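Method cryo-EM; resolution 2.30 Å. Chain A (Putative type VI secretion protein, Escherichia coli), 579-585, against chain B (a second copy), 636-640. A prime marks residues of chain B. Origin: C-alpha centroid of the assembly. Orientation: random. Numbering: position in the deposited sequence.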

ATOM      1  N   GLU A 579      18.678  -5.929 -10.810  1.00 45.58           N
ATOM      2  CA  GLU A 579      18.336  -5.764  -9.404  1.00 45.58           C
ATOM      3  C   GLU A 579      16.829  -5.642  -9.214  1.00 45.58           C
ATOM      4  O   GLU A 579      16.267  -6.211  -8.271  1.00 45.58           O
ATOM      5  CB  GLU A 579      19.062  -4.555  -8.824  1.00 45.58           C
ATOM      6  CG  GLU A 579      18.903  -4.397  -7.320  1.00 45.58           C
ATOM      7  CD  GLU A 579      18.969  -5.715  -6.554  1.00 45.58           C
ATOM      8  OE1 GLU A 579      19.935  -6.481  -6.747  1.00 45.58           O
ATOM      9  OE2 GLU A 579      18.055  -5.978  -5.752  1.00 45.58           O
ATOM     10  N   ALA A 580      16.155  -4.924 -10.109  1.00 43.39           N
ATOM     11  CA  ALA A 580      14.702  -4.852 -10.046  1.00 43.39           C
ATOM     12  C   ALA A 580      14.076  -6.227 -10.245  1.00 43.39           C
ATOM     13  O   ALA A 580      13.084  -6.567  -9.592  1.00 43.39           O
ATOM     14  CB  ALA A 580      14.180  -3.864 -11.086  1.00 43.39           C
ATOM     15  N   ILE A 581      14.651  -7.035 -11.133  1.00 44.06           N
ATOM     16  CA  ILE A 581      14.131  -8.376 -11.355  1.00 44.06           C
ATOM     17  C   ILE A 581      14.354  -9.243 -10.125  1.00 44.06           C
ATOM     18  O   ILE A 581      13.491 -10.040  -9.751  1.00 44.06           O
ATOM     19  CB  ILE A 581      14.762  -8.995 -12.614  1.00 44.06           C
ATOM     20  CG1 ILE A 581      14.123  -8.406 -13.869  1.00 44.06           C
ATOM     21  CG2 ILE A 581      14.603 -10.503 -12.610  1.00 44.06           C
ATOM     22  CD1 ILE A 581      14.835  -8.784 -15.131  1.00 44.06           C
ATOM     23  N   ARG A 582      15.512  -9.108  -9.483  1.00 45.41           N
ATOM     24  CA  ARG A 582      15.742  -9.816  -8.233  1.00 45.41           C
ATOM     25  C   ARG A 582      14.700  -9.434  -7.194  1.00 45.41           C
ATOM     26  O   ARG A 582      14.185 -10.297  -6.480  1.00 45.41           O
ATOM     27  CB  ARG A 582      17.146  -9.532  -7.711  1.00 45.41           C
ATOM     28  CG  ARG A 582      18.211 -10.419  -8.307  1.00 45.41           C
ATOM     29  CD  ARG A 582      19.549 -10.225  -7.620  1.00 45.41           C
ATOM     30  NE  ARG A 582      20.145  -8.933  -7.940  1.00 45.41           N
ATOM     31  CZ  ARG A 582      20.800  -8.670  -9.065  1.00 45.41           C
ATOM     32  NH1 ARG A 582      20.943  -9.610  -9.988  1.00 45.41           N
ATOM     33  NH2 ARG A 582      21.306  -7.464  -9.270  1.00 45.41           N
ATOM     34  N   GLN A 583      14.364  -8.146  -7.113  1.00 42.59           N
ATOM     35  CA  GLN A 583      13.324  -7.718  -6.184  1.00 42.59           C
ATOM     36  C   GLN A 583      11.976  -8.335  -6.531  1.00 42.59           C
ATOM     37  O   GLN A 583      11.259  -8.810  -5.646  1.00 42.59           O
ATOM     38  CB  GLN A 583      13.224  -6.194  -6.163  1.00 42.59           C
ATOM     39  CG  GLN A 583      14.407  -5.504  -5.525  1.00 42.59           C
ATOM     40  CD  GLN A 583      14.798  -6.131  -4.207  1.00 42.59           C
ATOM     41  OE1 GLN A 583      15.933  -6.549  -4.013  1.00 42.59           O
ATOM     42  NE2 GLN A 583      13.855  -6.201  -3.297  1.00 42.59           N
ATOM     43  N   LEU A 584      11.616  -8.334  -7.814  1.00 42.12           N
ATOM     44  CA  LEU A 584      10.345  -8.922  -8.224  1.00 42.12           C
ATOM     45  C   LEU A 584      10.287 -10.405  -7.884  1.00 42.12           C
ATOM     46  O   LEU A 584       9.279 -10.893  -7.362  1.00 42.12           O
ATOM     47  CB  LEU A 584      10.119  -8.711  -9.719  1.00 42.12           C
ATOM     48  CG  LEU A 584       9.913  -7.279 -10.206  1.00 42.12           C
ATOM     49  CD1 LEU A 584      10.053  -7.220 -11.707  1.00 42.12           C
ATOM     50  CD2 LEU A 584       8.569  -6.729  -9.761  1.00 42.12           C
ATOM     51  N   GLU A 585      11.368 -11.132  -8.159  1.00 44.04           N
ATOM     52  CA  GLU A 585      11.396 -12.560  -7.873  1.00 44.04           C
ATOM     53  C   GLU A 585      11.352 -12.825  -6.379  1.00 44.04           C
ATOM     54  O   GLU A 585      10.684 -13.758  -5.931  1.00 44.04           O
ATOM     55  CB  GLU A 585      12.638 -13.195  -8.484  1.00 44.04           C
ATOM     56  CG  GLU A 585      12.640 -13.176  -9.985  1.00 44.04           C
ATOM     57  CD  GLU A 585      14.018 -13.379 -10.556  1.00 44.04           C
ATOM     58  OE1 GLU A 585      14.134 -14.060 -11.594  1.00 44.04           O
ATOM     59  OE2 GLU A 585      14.989 -12.859  -9.965  1.00 44.04           O
TER
ATOM     60  N   MET B 636       6.432  -1.423  -7.817  1.00 39.43           N
ATOM     61  CA  MET B 636       7.242  -0.484  -7.053  1.00 39.43           C
ATOM     62  C   MET B 636       8.060  -1.319  -6.082  1.00 39.43           C
ATOM     63  O   MET B 636       7.524  -1.850  -5.108  1.00 39.43           O
ATOM     64  CB  MET B 636       6.366   0.531  -6.336  1.00 39.43           C
ATOM     65  CG  MET B 636       7.104   1.738  -5.852  1.00 39.43           C
ATOM     66  SD  MET B 636       6.027   3.151  -5.588  1.00 39.43           S
ATOM     67  CE  MET B 636       5.519   2.842  -3.910  1.00 39.43           C
ATOM     68  N   VAL B 637       9.346  -1.461  -6.358  1.00 38.38           N
ATOM     69  CA  VAL B 637      10.176  -2.388  -5.612  1.00 38.38           C
ATOM     70  C   VAL B 637      11.474  -1.725  -5.189  1.00 38.38           C
ATOM     71  O   VAL B 637      12.006  -0.842  -5.866  1.00 38.38           O
ATOM     72  CB  VAL B 637      10.471  -3.674  -6.410  1.00 38.38           C
ATOM     73  CG1 VAL B 637       9.199  -4.464  -6.603  1.00 38.38           C
ATOM     74  CG2 VAL B 637      11.135  -3.348  -7.741  1.00 38.38           C
ATOM     75  N   SER B 638      11.987  -2.186  -4.059  1.00 39.19           N
ATOM     76  CA  SER B 638      13.274  -1.777  -3.537  1.00 39.19           C
ATOM     77  C   SER B 638      13.736  -2.849  -2.572  1.00 39.19           C
ATOM     78  O   SER B 638      12.924  -3.461  -1.880  1.00 39.19           O
ATOM     79  CB  SER B 638      13.196  -0.422  -2.830  1.00 39.19           C
ATOM     80  OG  SER B 638      14.415  -0.122  -2.191  1.00 39.19           O
ATOM     81  N   ALA B 639      15.044  -3.077  -2.535  1.00 40.39           N
ATOM     82  CA  ALA B 639      15.591  -3.861  -1.439  1.00 40.39           C
ATOM     83  C   ALA B 639      15.356  -3.160  -0.111  1.00 40.39           C
ATOM     84  O   ALA B 639      15.121  -3.816   0.906  1.00 40.39           O
ATOM     85  CB  ALA B 639      17.079  -4.120  -1.654  1.00 40.39           C
ATOM     86  N   ARG B 640      15.378  -1.835  -0.113  1.00 40.95           N
ATOM     87  CA  ARG B 640      15.223  -1.035   1.086  1.00 40.95           C
ATOM     88  C   ARG B 640      13.752  -0.724   1.330  1.00 40.95           C
ATOM     89  O   ARG B 640      12.862  -1.213   0.635  1.00 40.95           O
ATOM     90  CB  ARG B 640      16.040   0.245   0.975  1.00 40.95           C
ATOM     91  CG  ARG B 640      17.500  -0.002   0.858  1.00 40.95           C
ATOM     92  CD  ARG B 640      18.075  -0.427   2.164  1.00 40.95           C
ATOM     93  NE  ARG B 640      19.499  -0.700   2.045  1.00 40.95           N
ATOM     94  CZ  ARG B 640      20.316  -0.841   3.080  1.00 40.95           C
ATOM     95  NH1 ARG B 640      19.846  -0.728   4.313  1.00 40.95           N
ATOM     96  NH2 ARG B 640      21.599  -1.094   2.879  1.00 40.95           N
TER

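A polar side chain can be central to an interface without making a single hydrogen bond across it, and Gln583, whose amide is set like against like, is a clear example. Its CA-to-CB bond points toward the strand of the second copy and its amide lies beside the chain at Ser638′ and Ala639′, yet as modelled the amide makes no hydrogen bond across the contact. NE2 of Gln583 comes within 3.2 Å of O of Ser638′, but at a poor angle; N of Ala639′, 3.4 Å from the same NE2, is another donor. OE1 of Gln583 lies 2.8 Å from OE2 of Glu579, two acceptors, so the amide orientation remains open. What remains is packing. CB of Gln583 lies 3.7 Å from CB of Val637′, and OE1 of Gln583 sits 3.6 Å from CB of Ala639′.

Val637′ is the counterpart of Gln583. The helix and strand cross at 102°, nearly perpendicular, with axes 7.8 Å apart at closest approach, so the contact centres on a short patch rather than running along either element. Strand alternation turns Val637′ toward the helix and both Met636′ and Ser638′ away. The two valine methyls spread over the helix surface: CG1 meets CD2 of Leu584 at 3.9 Å, while CG2 lies 4.2 Å from O of Ala580. That carbonyl already accepts the helical hydrogen bond from N of Leu584 (2.9 Å), so an apolar neighbour does not leave it without a partner. Leucine suits its place because, although its CA-to-CB bond runs sideways, its branched apolar end comes nearer to the strand and meets the valine methyl, a contact needing no polar partner.

Of the 238 Å² buried in total, Gln583 and Val637′ contribute 74 and 75 Å². Arg582, out of reach of the strand, pairs with Glu579 within the helix: NE of Arg582 forms a salt bridge with OE1 of Glu579 at 2.7 Å. As modelled, close packing around Gln583 and Val637′ accounts for the contact.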